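Local coordinates for RagB/SusD domain protein (Flavobacterium johnsoniae, PDB 5J5U), which binds chitin and, as a SusD homologue, probably helps to capture chitin chains or oligosaccharides at the outer membrane for uptake, at residues A[37-42]-A[245-250]; A[48-53]-A[58-63]; A[53-58]-A[252-257]; A[309-312]-A[316-319]. All coordinates share one frame; numbering follows the deposited sequence.

Contact 1: residues A[37-42]-A[245-250]; sequences TNLIYS and NGLSYG
L39 overlaps the start of helix 246-253, at L247 and at G250. Its CB lies 4.1 Å from L247 CD1, and its CD2 tip reaches 3.6 Å from the backbone carbon, C, of G250. With no side chain on G250, the leucine methyl comes right up to the main chain of the opposing helix. L247 answers with CD1, which wedges between L39 and the amide of N38, whose ND2 stands 3.9 Å from that methyl; the N38 and L247 side chains meet nearly at right angles. CG of N38 lies opposite its backbone N (chi1 -179°), which swings the buried amide toward helix 246-253, yet its polar atoms are engaged by Q34, F413 O and S415 N. The short segments run 9.6 Å apart at closest approach, with their directions at 48°. N245 N-caps the second helix through a 2.8 Å bond from S248 N to N245 OD1. In the first, T37 O accepts from S42 N, closing a wider pi-type turn, and from S42 OG at 2.9 Å, on the opposite face of its plane. The pair belongs to the mainly helical SusD-like fold, a family of the TPR clan: helix 53-60 receives I40, while helices 66-90 and 415-425 also touch helix 31-45.

Contact 2: residues A[48-53]-A[58-63]; sequences HYSGSW and YGSKFK
Y58 turns the edge of its ring toward the face of W53 in an offset T-shaped stack, the planes at 83° and the tyrosine centroid 5.8 Å from that of the five-membered ring. The closest atoms are W53 CZ2 and Y58 OH, 4.0 Å apart. One water ties the polar rims together: it accepts from W53 NE1 at 2.9 Å and lies 2.7 Å from Y58 OH, in the plane of each ring at its edge. The indole is carried over by a first torsion that sets CG opposite the backbone N (chi1 168°). At the other end of the contact, S50 OG and S60 OG approach to 3.7 Å, and a second water donates to Y49 O while accepting from S60 OG at 2.7 Å. The element that brings these groups together is a short strand-to-helix connection: strand 49-50, paired antiparallel with 259-260, passes through G51 into the N-cap S52 of helix 53-60. A wider pi-type turn begins at Y58, with K63 N bonded to Y58 O. Farther out, G305 N is bonded to S60 OG, and S52 OG to D258 OD1. K61 and K63 both form salt bridges with E57 and D437.

Contact 3: residues A[53-58]-A[252-257]; sequences WAVTEY and ISDEHG
D254 OD1 is gripped by H35 NE2 from helix 31-45 and by a water that donates to it at 3.1 Å. The same water accepts from A54 N, also at 3.1 Å, so the carboxylate reaches the first turn of helix 53-60 through a single bridging molecule. The direct contacts are methyl groups against carboxylate oxygens: A54 CB sits 3.8 Å from D254 OD1, and V55 CG2 lies 3.8 Å from D254 OD2. The two oxygens are thereby divided between successive residues of the helix, with the valine and aspartate side chains crossing at about a right angle. CG of D254 lies opposite its own carbonyl carbon (chi1 -73°), a setting that carries the acid group across to the helix. D254 is the first residue to leave helical angles where helix 246-253 ends in a Schellman motif, with E255 at positive phi as the C-prime residue, E255 N bonded to I252 O and H256 N to F251 O. A negative group near the amino end of helix 53-60 would probably interact favourably with the helix dipole, although D258 OD2 close to D254 OD2 places like charges together. L39 of helix 31-45 also touches D254, while S52 OG caps V55 N.

Contact 4: residues A[309-312]-A[316-319]; sequences WEVV and NAAS
The long loop joining strands 280-281 and 320-321, which pair antiparallel as a two-stranded sheet, brings its residues 309-312 back against 316-319 with only three residues intervening. The two sides are not paired as strands: no hydrogen bond passes between them, and the contact is made mainly by small apolar side chains, with backbone carbonyls also taking part. V311 and A317 contribute the largest shares. In V311, CG1 lies opposite the backbone N (chi1 179°), and this branch reaches both alanines, standing 4.3 Å from A318 CB and 4.4 Å from A317 CB. It also lies 4.1 Å from A317 O, so one methyl meets that carbonyl oxygen as well as the two alanine methyls. The nearest alpha carbons across the contact are those of V311 and A317, with 7.0 Å between V311 CA and A317 CA. V302, from another part of the same loop, touches both V311 and A318 and extends the apolar patch. Within 309-312, W309 stacks its ring on that of F307, and E310 OE1 is bonded to F307 N; within 316-319, S319 OG is bonded to E300 N and S319 O to H259 ND1. N316 is tied by backbone bonds to T284 and G285. At the end of 309-312, V312 points its side chain away and contributes its carbonyl instead, with V312 O 3.6 Å from A317 CB.

Overall arrangement
Contacts 1, 2 and 3 form one continuous region, whereas contact 4 lies toward the periphery, its centre about 28 Å from that of the chain. Contacts 1 and 3 draw on the same helix 246-253, their centres about 10 Å apart, and L39 CG meets V55 CG2 at 3.8 Å between them. Contacts 2 and 3, with centres about 8 Å apart, share W53 and Y58; a probable hydrogen bond of 2.7 Å also joins S60 N to V55 O. Another, of 2.6 Å between Y41 OH and K63 O, ties contact 1 to contact 2. Contact 4 touches this group lightly, through W309 CH2 at 4.2 Å from W53 CB.

Contact 1: residues A[37-42]-A[245-250]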
loop_
_atom_site.group_PDB
_atom_site.type_symbol
_atom_site.label_atom_id
_atom_site.label_comp_id
_atom_site.label_asym_id
_atom_site.label_seq_id
_atom_site.Cartn_x
_atom_site.Cartn_y
_atom_site.Cartn_z
ATOM N N THR A 37 1.775 5.186 9.904
ATOM C CA THR A 37 2.013 5.478 8.496
ATOM C C THR A 37 0.932 4.927 7.581
ATOM O O THR A 37 0.540 5.585 6.626
ATOM C CB THR A 37 3.364 4.916 8.025
ATOM O OG1 THR A 37 4.361 5.202 9.004
ATOM C CG2 THR A 37 3.763 5.566 6.711
ATOM N N ASN A 38 0.456 3.723 7.879
ATOM C CA ASN A 38 -0.604 3.076 7.099
ATOM C C ASN A 38 -1.984 3.626 7.481
ATOM O O ASN A 38 -2.658 4.284 6.658
ATOM C CB ASN A 38 -0.537 1.540 7.305
ATOM C CG ASN A 38 -1.598 0.744 6.504
ATOM O OD1 ASN A 38 -2.456 1.292 5.802
ATOM N ND2 ASN A 38 -1.527 -0.575 6.632
ATOM N N LEU A 39 -2.375 3.396 8.735
ATOM C CA LEU A 39 -3.714 3.749 9.186
ATOM C C LEU A 39 -3.931 5.261 9.255
ATOM O O LEU A 39 -4.771 5.784 8.569
ATOM C CB LEU A 39 -4.007 3.117 10.567
ATOM C CG LEU A 39 -5.421 3.236 11.189
ATOM C CD1 LEU A 39 -6.509 3.099 10.137
ATOM C CD2 LEU A 39 -5.667 2.222 12.314
ATOM N N ILE A 40 -3.156 5.958 10.071
ATOM C CA ILE A 40 -3.458 7.353 10.363
ATOM C C ILE A 40 -3.152 8.275 9.192
ATOM O O ILE A 40 -4.058 8.934 8.681
ATOM C CB ILE A 40 -2.689 7.862 11.626
ATOM C CG1 ILE A 40 -3.253 7.222 12.888
ATOM C CG2 ILE A 40 -2.788 9.380 11.719
ATOM C CD1 ILE A 40 -2.344 7.345 14.110
ATOM N N TYR A 41 -1.898 8.349 8.766
ATOM C CA TYR A 41 -1.566 9.342 7.736
ATOM C C TYR A 41 -1.925 8.871 6.311
ATOM O O TYR A 41 -2.740 9.534 5.657
ATOM C CB TYR A 41 -0.096 9.745 7.805
ATOM C CG TYR A 41 0.183 10.892 8.764
ATOM C CD1 TYR A 41 -0.762 11.878 9.004
ATOM C CD2 TYR A 41 1.391 10.970 9.446
ATOM C CE1 TYR A 41 -0.504 12.919 9.887
ATOM C CE2 TYR A 41 1.669 12.012 10.322
ATOM C CZ TYR A 41 0.719 12.977 10.548
ATOM O OH TYR A 41 0.994 13.988 11.433
ATOM N N SER A 42 -1.375 7.753 5.820
ATOM C CA SER A 42 -1.734 7.330 4.433
ATOM C C SER A 42 -3.235 7.112 4.314
ATOM O O SER A 42 -3.872 7.640 3.398
ATOM C CB SER A 42 -1.006 6.046 3.999
ATOM O OG SER A 42 0.373 6.272 3.800
ATOM N N ASN A 245 -0.949 -9.000 13.641
ATOM C CA ASN A 245 -1.127 -7.998 12.592
ATOM C C ASN A 245 -0.983 -6.599 13.202
ATOM O O ASN A 245 -1.721 -6.231 14.111
ATOM C CB ASN A 245 -2.502 -8.203 11.897
ATOM C CG ASN A 245 -2.779 -7.201 10.757
ATOM O OD1 ASN A 245 -2.735 -5.987 10.969
ATOM N ND2 ASN A 245 -3.117 -7.713 9.563
ATOM N N GLY A 246 0.007 -5.838 12.742
ATOM C CA GLY A 246 0.222 -4.478 13.237
ATOM C C GLY A 246 -0.916 -3.505 12.931
ATOM O O GLY A 246 -1.248 -2.609 13.721
ATOM N N LEU A 247 -1.518 -3.684 11.764
ATOM C CA LEU A 247 -2.622 -2.820 11.354
ATOM C C LEU A 247 -3.809 -3.012 12.305
ATOM O O LEU A 247 -4.441 -2.029 12.730
ATOM C CB LEU A 247 -3.038 -3.101 9.910
ATOM C CG LEU A 247 -4.271 -2.323 9.472
ATOM C CD1 LEU A 247 -4.027 -0.828 9.568
ATOM C CD2 LEU A 247 -4.711 -2.718 8.049
ATOM N N SER A 248 -4.086 -4.266 12.663
ATOM C CA SER A 248 -5.153 -4.528 13.624
ATOM C C SER A 248 -4.787 -3.912 14.959
ATOM O O SER A 248 -5.623 -3.329 15.623
ATOM C CB SER A 248 -5.406 -6.026 13.798
ATOM O OG SER A 248 -5.724 -6.630 12.560
ATOM N N TYR A 249 -3.518 -3.990 15.323
ATOM C CA TYR A 249 -3.068 -3.302 16.525
ATOM C C TYR A 249 -3.512 -1.832 16.488
ATOM O O TYR A 249 -3.998 -1.295 17.486
ATOM C CB TYR A 249 -1.550 -3.399 16.673
ATOM C CG TYR A 249 -0.992 -2.473 17.725
ATOM C CD1 TYR A 249 -1.106 -2.788 19.072
ATOM C CD2 TYR A 249 -0.350 -1.290 17.374
ATOM C CE1 TYR A 249 -0.602 -1.958 20.043
ATOM C CE2 TYR A 249 0.155 -0.440 18.342
ATOM C CZ TYR A 249 0.026 -0.788 19.679
ATOM O OH TYR A 249 0.522 0.028 20.660
ATOM N N GLY A 250 -3.340 -1.179 15.341
ATOM C CA GLY A 250 -3.819 0.195 15.223
ATOM C C GLY A 250 -5.342 0.297 15.375
ATOM O O GLY A 250 -5.842 1.128 16.116
#

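Contact 2: residues A[48-53]-A[58-63]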
loop_
_atom_site.group_PDB
_atom_site.type_symbol
_atom_site.label_atom_id
_atom_site.label_comp_id
_atom_site.label_asym_id
_atom_site.label_seq_id
_atom_site.Cartn_x
_atom_site.Cartn_y
_atom_site.Cartn_z
ATOM N N HIS A 48 -9.366 6.470 2.918
ATOM C CA HIS A 48 -9.798 5.125 3.196
ATOM C C HIS A 48 -10.643 5.117 4.491
ATOM O O HIS A 48 -11.641 4.394 4.587
ATOM C CB HIS A 48 -8.593 4.198 3.352
ATOM C CG HIS A 48 -8.111 3.609 2.063
ATOM N ND1 HIS A 48 -6.930 2.901 1.968
ATOM C CD2 HIS A 48 -8.635 3.633 0.819
ATOM C CE1 HIS A 48 -6.758 2.503 0.718
ATOM N NE2 HIS A 48 -7.776 2.942 0.001
ATOM N N TYR A 49 -10.245 5.914 5.489
ATOM C CA TYR A 49 -10.932 5.890 6.796
ATOM C C TYR A 49 -11.294 7.259 7.381
ATOM O O TYR A 49 -10.620 8.276 7.104
ATOM C CB TYR A 49 -10.057 5.181 7.838
ATOM C CG TYR A 49 -9.371 3.916 7.370
ATOM C CD1 TYR A 49 -10.056 2.708 7.319
ATOM C CD2 TYR A 49 -8.035 3.924 7.023
ATOM C CE1 TYR A 49 -9.439 1.551 6.925
ATOM C CE2 TYR A 49 -7.386 2.745 6.626
ATOM C CZ TYR A 49 -8.100 1.561 6.578
ATOM O OH TYR A 49 -7.479 0.393 6.171
ATOM N N SER A 50 -12.317 7.282 8.237
ATOM C CA SER A 50 -12.570 8.460 9.077
ATOM C C SER A 50 -13.359 8.110 10.358
ATOM O O SER A 50 -14.044 7.100 10.417
ATOM C CB SER A 50 -13.297 9.539 8.258
ATOM O OG SER A 50 -13.186 10.810 8.881
ATOM N N GLY A 51 -13.275 8.935 11.392
ATOM C CA GLY A 51 -14.086 8.681 12.566
ATOM C C GLY A 51 -13.387 8.615 13.902
ATOM O O GLY A 51 -13.893 9.156 14.884
ATOM N N SER A 52 -12.257 7.917 13.957
ATOM C CA SER A 52 -11.488 7.819 15.192
ATOM C C SER A 52 -10.722 9.122 15.468
ATOM O O SER A 52 -10.485 9.910 14.556
ATOM C CB SER A 52 -10.505 6.651 15.138
ATOM O OG SER A 52 -9.301 7.003 14.470
ATOM N N TRP A 53 -10.339 9.341 16.718
ATOM C CA TRP A 53 -9.575 10.526 17.090
ATOM C C TRP A 53 -8.265 10.644 16.309
ATOM O O TRP A 53 -8.028 11.637 15.637
ATOM C CB TRP A 53 -9.277 10.522 18.599
ATOM C CG TRP A 53 -8.260 11.537 19.015
ATOM C CD1 TRP A 53 -6.975 11.291 19.417
ATOM C CD2 TRP A 53 -8.424 12.967 19.045
ATOM N NE1 TRP A 53 -6.341 12.477 19.718
ATOM C CE2 TRP A 53 -7.208 13.518 19.500
ATOM C CE3 TRP A 53 -9.484 13.830 18.744
ATOM C CZ2 TRP A 53 -7.018 14.887 19.652
ATOM C CZ3 TRP A 53 -9.295 15.194 18.895
ATOM C CH2 TRP A 53 -8.073 15.709 19.350
ATOM N N TYR A 58 -5.468 13.776 12.844
ATOM C CA TYR A 58 -4.158 14.000 12.223
ATOM C C TYR A 58 -4.113 13.620 10.736
ATOM O O TYR A 58 -3.589 14.408 9.931
ATOM C CB TYR A 58 -3.068 13.262 13.015
ATOM C CG TYR A 58 -3.082 13.690 14.469
ATOM C CD1 TYR A 58 -2.626 14.951 14.843
ATOM C CD2 TYR A 58 -3.620 12.870 15.461
ATOM C CE1 TYR A 58 -2.660 15.366 16.156
ATOM C CE2 TYR A 58 -3.659 13.286 16.796
ATOM C CZ TYR A 58 -3.174 14.540 17.131
ATOM O OH TYR A 58 -3.202 14.975 18.437
ATOM N N GLY A 59 -4.668 12.461 10.361
ATOM C CA GLY A 59 -4.631 12.034 8.969
ATOM C C GLY A 59 -5.689 12.665 8.051
ATOM O O GLY A 59 -5.430 13.067 6.933
ATOM N N SER A 60 -6.908 12.744 8.536
ATOM C CA SER A 60 -8.000 13.221 7.721
ATOM C C SER A 60 -7.936 14.754 7.536
ATOM O O SER A 60 -8.041 15.251 6.423
ATOM C CB SER A 60 -9.317 12.787 8.366
ATOM O OG SER A 60 -10.345 12.757 7.418
ATOM N N LYS A 61 -7.713 15.486 8.629
ATOM C CA LYS A 61 -7.697 16.955 8.581
ATOM C C LYS A 61 -6.311 17.575 8.294
ATOM O O LYS A 61 -6.235 18.765 8.011
ATOM C CB LYS A 61 -8.230 17.524 9.896
ATOM C CG LYS A 61 -9.657 17.157 10.183
ATOM C CD LYS A 61 -10.245 17.999 11.314
ATOM C CE LYS A 61 -9.572 17.769 12.640
ATOM N NZ LYS A 61 -10.292 18.481 13.766
ATOM N N PHE A 62 -5.248 16.765 8.359
ATOM C CA PHE A 62 -3.847 17.181 8.135
ATOM C C PHE A 62 -3.239 17.998 9.300
ATOM O O PHE A 62 -3.147 19.216 9.257
ATOM C CB PHE A 62 -3.714 17.968 6.823
ATOM C CG PHE A 62 -4.454 17.335 5.661
ATOM C CD1 PHE A 62 -4.566 15.942 5.563
ATOM C CD2 PHE A 62 -5.040 18.131 4.674
ATOM C CE1 PHE A 62 -5.235 15.357 4.517
ATOM C CE2 PHE A 62 -5.712 17.570 3.618
ATOM C CZ PHE A 62 -5.826 16.171 3.530
ATOM N N LYS A 63 -2.827 17.297 10.343
ATOM C CA LYS A 63 -2.097 17.904 11.438
ATOM C C LYS A 63 -0.796 17.118 11.676
ATOM O O LYS A 63 -0.787 15.889 11.614
ATOM C CB LYS A 63 -2.947 17.941 12.713
ATOM C CG LYS A 63 -4.156 18.823 12.622
ATOM C CD LYS A 63 -4.792 19.025 13.986
ATOM C CE LYS A 63 -6.082 19.820 13.866
ATOM N NZ LYS A 63 -6.675 20.014 15.200
HETATM O O HOH W 1 -9.998 10.763 5.639
HETATM O O HOH W 2 -3.603 13.148 20.323
#

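Contact 3: residues A[53-58]-A[252-257]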
loop_
_atom_site.group_PDB
_atom_site.type_symbol
_atom_site.label_atom_id
_atom_site.label_comp_id
_atom_site.label_asym_id
_atom_site.label_seq_id
_atom_site.Cartn_x
_atom_site.Cartn_y
_atom_site.Cartn_z
ATOM N N TRP A 53 -10.339 9.341 16.718
ATOM C CA TRP A 53 -9.575 10.526 17.090
ATOM C C TRP A 53 -8.265 10.644 16.309
ATOM O O TRP A 53 -8.028 11.637 15.637
ATOM C CB TRP A 53 -9.277 10.522 18.599
ATOM C CG TRP A 53 -8.260 11.537 19.015
ATOM C CD1 TRP A 53 -6.975 11.291 19.417
ATOM C CD2 TRP A 53 -8.424 12.967 19.045
ATOM N NE1 TRP A 53 -6.341 12.477 19.718
ATOM C CE2 TRP A 53 -7.208 13.518 19.500
ATOM C CE3 TRP A 53 -9.484 13.830 18.744
ATOM C CZ2 TRP A 53 -7.018 14.887 19.652
ATOM C CZ3 TRP A 53 -9.295 15.194 18.895
ATOM C CH2 TRP A 53 -8.073 15.709 19.350
ATOM N N ALA A 54 -7.430 9.616 16.369
ATOM C CA ALA A 54 -6.102 9.702 15.756
ATOM C C ALA A 54 -6.159 9.909 14.221
ATOM O O ALA A 54 -5.504 10.813 13.652
ATOM C CB ALA A 54 -5.305 8.443 16.101
ATOM N N VAL A 55 -6.961 9.095 13.553
ATOM C CA VAL A 55 -6.976 9.134 12.094
ATOM C C VAL A 55 -7.587 10.460 11.606
ATOM O O VAL A 55 -7.017 11.140 10.752
ATOM C CB VAL A 55 -7.728 7.906 11.511
ATOM C CG1 VAL A 55 -7.823 7.999 10.031
ATOM C CG2 VAL A 55 -7.015 6.587 11.900
ATOM N N THR A 56 -8.710 10.848 12.197
ATOM C CA THR A 56 -9.417 12.041 11.761
ATOM C C THR A 56 -8.655 13.305 12.092
ATOM O O THR A 56 -8.495 14.192 11.224
ATOM C CB THR A 56 -10.813 12.187 12.404
ATOM O OG1 THR A 56 -11.518 10.950 12.324
ATOM C CG2 THR A 56 -11.608 13.301 11.699
ATOM N N GLU A 57 -8.205 13.384 13.345
ATOM C CA GLU A 57 -7.543 14.583 13.842
ATOM C C GLU A 57 -6.247 14.830 13.103
ATOM O O GLU A 57 -5.992 15.973 12.716
ATOM C CB GLU A 57 -7.293 14.498 15.350
ATOM C CG GLU A 57 -6.490 15.670 15.945
ATOM C CD GLU A 57 -7.268 17.005 15.997
ATOM O OE1 GLU A 57 -8.372 17.109 15.431
ATOM O OE2 GLU A 57 -6.769 17.964 16.614
ATOM N N TYR A 58 -5.468 13.776 12.844
ATOM C CA TYR A 58 -4.158 14.000 12.223
ATOM C C TYR A 58 -4.113 13.620 10.736
ATOM O O TYR A 58 -3.589 14.408 9.931
ATOM C CB TYR A 58 -3.068 13.262 13.015
ATOM C CG TYR A 58 -3.082 13.690 14.469
ATOM C CD1 TYR A 58 -2.626 14.951 14.843
ATOM C CD2 TYR A 58 -3.620 12.870 15.461
ATOM C CE1 TYR A 58 -2.660 15.366 16.156
ATOM C CE2 TYR A 58 -3.659 13.286 16.796
ATOM C CZ TYR A 58 -3.174 14.540 17.131
ATOM O OH TYR A 58 -3.202 14.975 18.437
ATOM N N ILE A 252 -7.279 -1.570 17.017
ATOM C CA ILE A 252 -7.633 -1.877 18.412
ATOM C C ILE A 252 -7.205 -0.746 19.357
ATOM O O ILE A 252 -7.908 -0.439 20.309
ATOM C CB ILE A 252 -7.024 -3.229 18.856
ATOM C CG1 ILE A 252 -7.689 -4.367 18.084
ATOM C CG2 ILE A 252 -7.244 -3.489 20.339
ATOM C CD1 ILE A 252 -6.935 -5.691 18.123
ATOM N N SER A 253 -6.087 -0.087 19.075
ATOM C CA SER A 253 -5.681 1.047 19.907
ATOM C C SER A 253 -6.531 2.297 19.625
ATOM O O SER A 253 -6.545 3.224 20.419
ATOM C CB SER A 253 -4.210 1.354 19.708
ATOM O OG SER A 253 -3.501 0.141 19.611
ATOM N N ASP A 254 -7.226 2.320 18.497
ATOM C CA ASP A 254 -8.228 3.356 18.241
ATOM C C ASP A 254 -9.574 2.992 18.877
ATOM O O ASP A 254 -10.598 3.647 18.616
ATOM C CB ASP A 254 -8.415 3.587 16.744
ATOM C CG ASP A 254 -7.241 4.310 16.120
ATOM O OD1 ASP A 254 -6.452 4.948 16.850
ATOM O OD2 ASP A 254 -7.117 4.260 14.883
ATOM N N GLU A 255 -9.566 1.944 19.703
ATOM C CA GLU A 255 -10.776 1.469 20.387
ATOM C C GLU A 255 -11.916 1.151 19.423
ATOM O O GLU A 255 -13.074 1.433 19.726
ATOM C CB GLU A 255 -11.257 2.515 21.392
ATOM C CG GLU A 255 -10.219 2.937 22.416
ATOM C CD GLU A 255 -10.776 3.962 23.380
ATOM O OE1 GLU A 255 -11.904 3.754 23.874
ATOM O OE2 GLU A 255 -10.101 4.985 23.625
ATOM N N HIS A 256 -11.581 0.562 18.276
ATOM C CA HIS A 256 -12.565 0.192 17.261
ATOM C C HIS A 256 -13.397 1.404 16.884
ATOM O O HIS A 256 -14.586 1.291 16.605
ATOM C CB HIS A 256 -13.446 -0.968 17.751
ATOM C CG HIS A 256 -12.667 -2.204 18.068
ATOM N ND1 HIS A 256 -12.254 -3.094 17.097
ATOM C CD2 HIS A 256 -12.170 -2.670 19.240
ATOM C CE1 HIS A 256 -11.567 -4.069 17.661
ATOM N NE2 HIS A 256 -11.496 -3.834 18.959
ATOM N N GLY A 257 -12.753 2.569 16.885
ATOM C CA GLY A 257 -13.408 3.807 16.528
ATOM C C GLY A 257 -13.242 4.189 15.074
ATOM O O GLY A 257 -13.744 5.228 14.643
HETATM O O HOH W 3 -8.034 7.234 18.201
#

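Contact 4: residues A[309-312]-A[316-319]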
loop_
_atom_site.group_PDB
_atom_site.type_symbol
_atom_site.label_atom_id
_atom_site.label_comp_id
_atom_site.label_asym_id
_atom_site.label_seq_id
_atom_site.Cartn_x
_atom_site.Cartn_y
_atom_site.Cartn_z
ATOM N N TRP A 309 -18.269 10.655 16.695
ATOM C CA TRP A 309 -19.255 11.177 17.636
ATOM C C TRP A 309 -19.941 12.449 17.110
ATOM O O TRP A 309 -20.877 12.953 17.733
ATOM C CB TRP A 309 -18.605 11.462 18.988
ATOM C CG TRP A 309 -17.378 12.364 18.903
ATOM C CD1 TRP A 309 -17.358 13.741 18.884
ATOM C CD2 TRP A 309 -15.999 11.947 18.851
ATOM N NE1 TRP A 309 -16.045 14.200 18.817
ATOM C CE2 TRP A 309 -15.199 13.120 18.805
ATOM C CE3 TRP A 309 -15.366 10.703 18.834
ATOM C CZ2 TRP A 309 -13.800 13.074 18.737
ATOM C CZ3 TRP A 309 -13.970 10.666 18.772
ATOM C CH2 TRP A 309 -13.211 11.848 18.721
ATOM N N GLU A 310 -19.500 12.932 15.949
ATOM C CA GLU A 310 -20.101 14.113 15.329
ATOM C C GLU A 310 -21.061 13.701 14.226
ATOM O O GLU A 310 -21.727 14.544 13.649
ATOM C CB GLU A 310 -19.030 15.045 14.741
ATOM C CG GLU A 310 -18.042 15.627 15.739
ATOM C CD GLU A 310 -16.952 16.452 15.067
ATOM O OE1 GLU A 310 -16.539 16.109 13.936
ATOM O OE2 GLU A 310 -16.524 17.460 15.658
ATOM N N VAL A 311 -21.107 12.412 13.906
ATOM C CA VAL A 311 -22.044 11.931 12.897
ATOM C C VAL A 311 -23.495 12.275 13.318
ATOM O O VAL A 311 -23.867 12.098 14.479
ATOM C CB VAL A 311 -21.886 10.393 12.674
ATOM C CG1 VAL A 311 -22.885 9.877 11.645
ATOM C CG2 VAL A 311 -20.459 10.056 12.229
ATOM N N VAL A 312 -24.301 12.803 12.395
ATOM C CA VAL A 312 -25.698 13.085 12.734
ATOM C C VAL A 312 -26.386 11.751 13.043
ATOM O O VAL A 312 -26.476 10.873 12.184
ATOM C CB VAL A 312 -26.449 13.842 11.610
ATOM C CG1 VAL A 312 -27.940 13.993 11.957
ATOM C CG2 VAL A 312 -25.807 15.194 11.356
ATOM N N ASN A 316 -23.534 5.216 15.928
ATOM C CA ASN A 316 -24.356 4.074 15.490
ATOM C C ASN A 316 -24.951 4.282 14.102
ATOM O O ASN A 316 -25.278 3.311 13.403
ATOM C CB ASN A 316 -25.482 3.793 16.489
ATOM C CG ASN A 316 -24.985 3.135 17.751
ATOM O OD1 ASN A 316 -23.955 2.456 17.751
ATOM N ND2 ASN A 316 -25.690 3.358 18.845
ATOM N N ALA A 317 -25.088 5.552 13.721
ATOM C CA ALA A 317 -25.661 5.943 12.442
ATOM C C ALA A 317 -24.620 5.924 11.323
ATOM O O ALA A 317 -24.810 6.542 10.273
ATOM C CB ALA A 317 -26.304 7.325 12.549
ATOM N N ALA A 318 -23.501 5.251 11.566
ATOM C CA ALA A 318 -22.520 5.030 10.512
ATOM C C ALA A 318 -22.080 3.558 10.475
ATOM O O ALA A 318 -21.949 2.911 11.513
ATOM C CB ALA A 318 -21.295 5.977 10.691
ATOM N N SER A 319 -21.864 3.040 9.273
ATOM C CA SER A 319 -21.313 1.702 9.104
ATOM C C SER A 319 -19.972 1.573 9.800
ATOM O O SER A 319 -19.200 2.544 9.889
ATOM C CB SER A 319 -21.128 1.358 7.619
ATOM O OG SER A 319 -22.362 1.094 6.969
#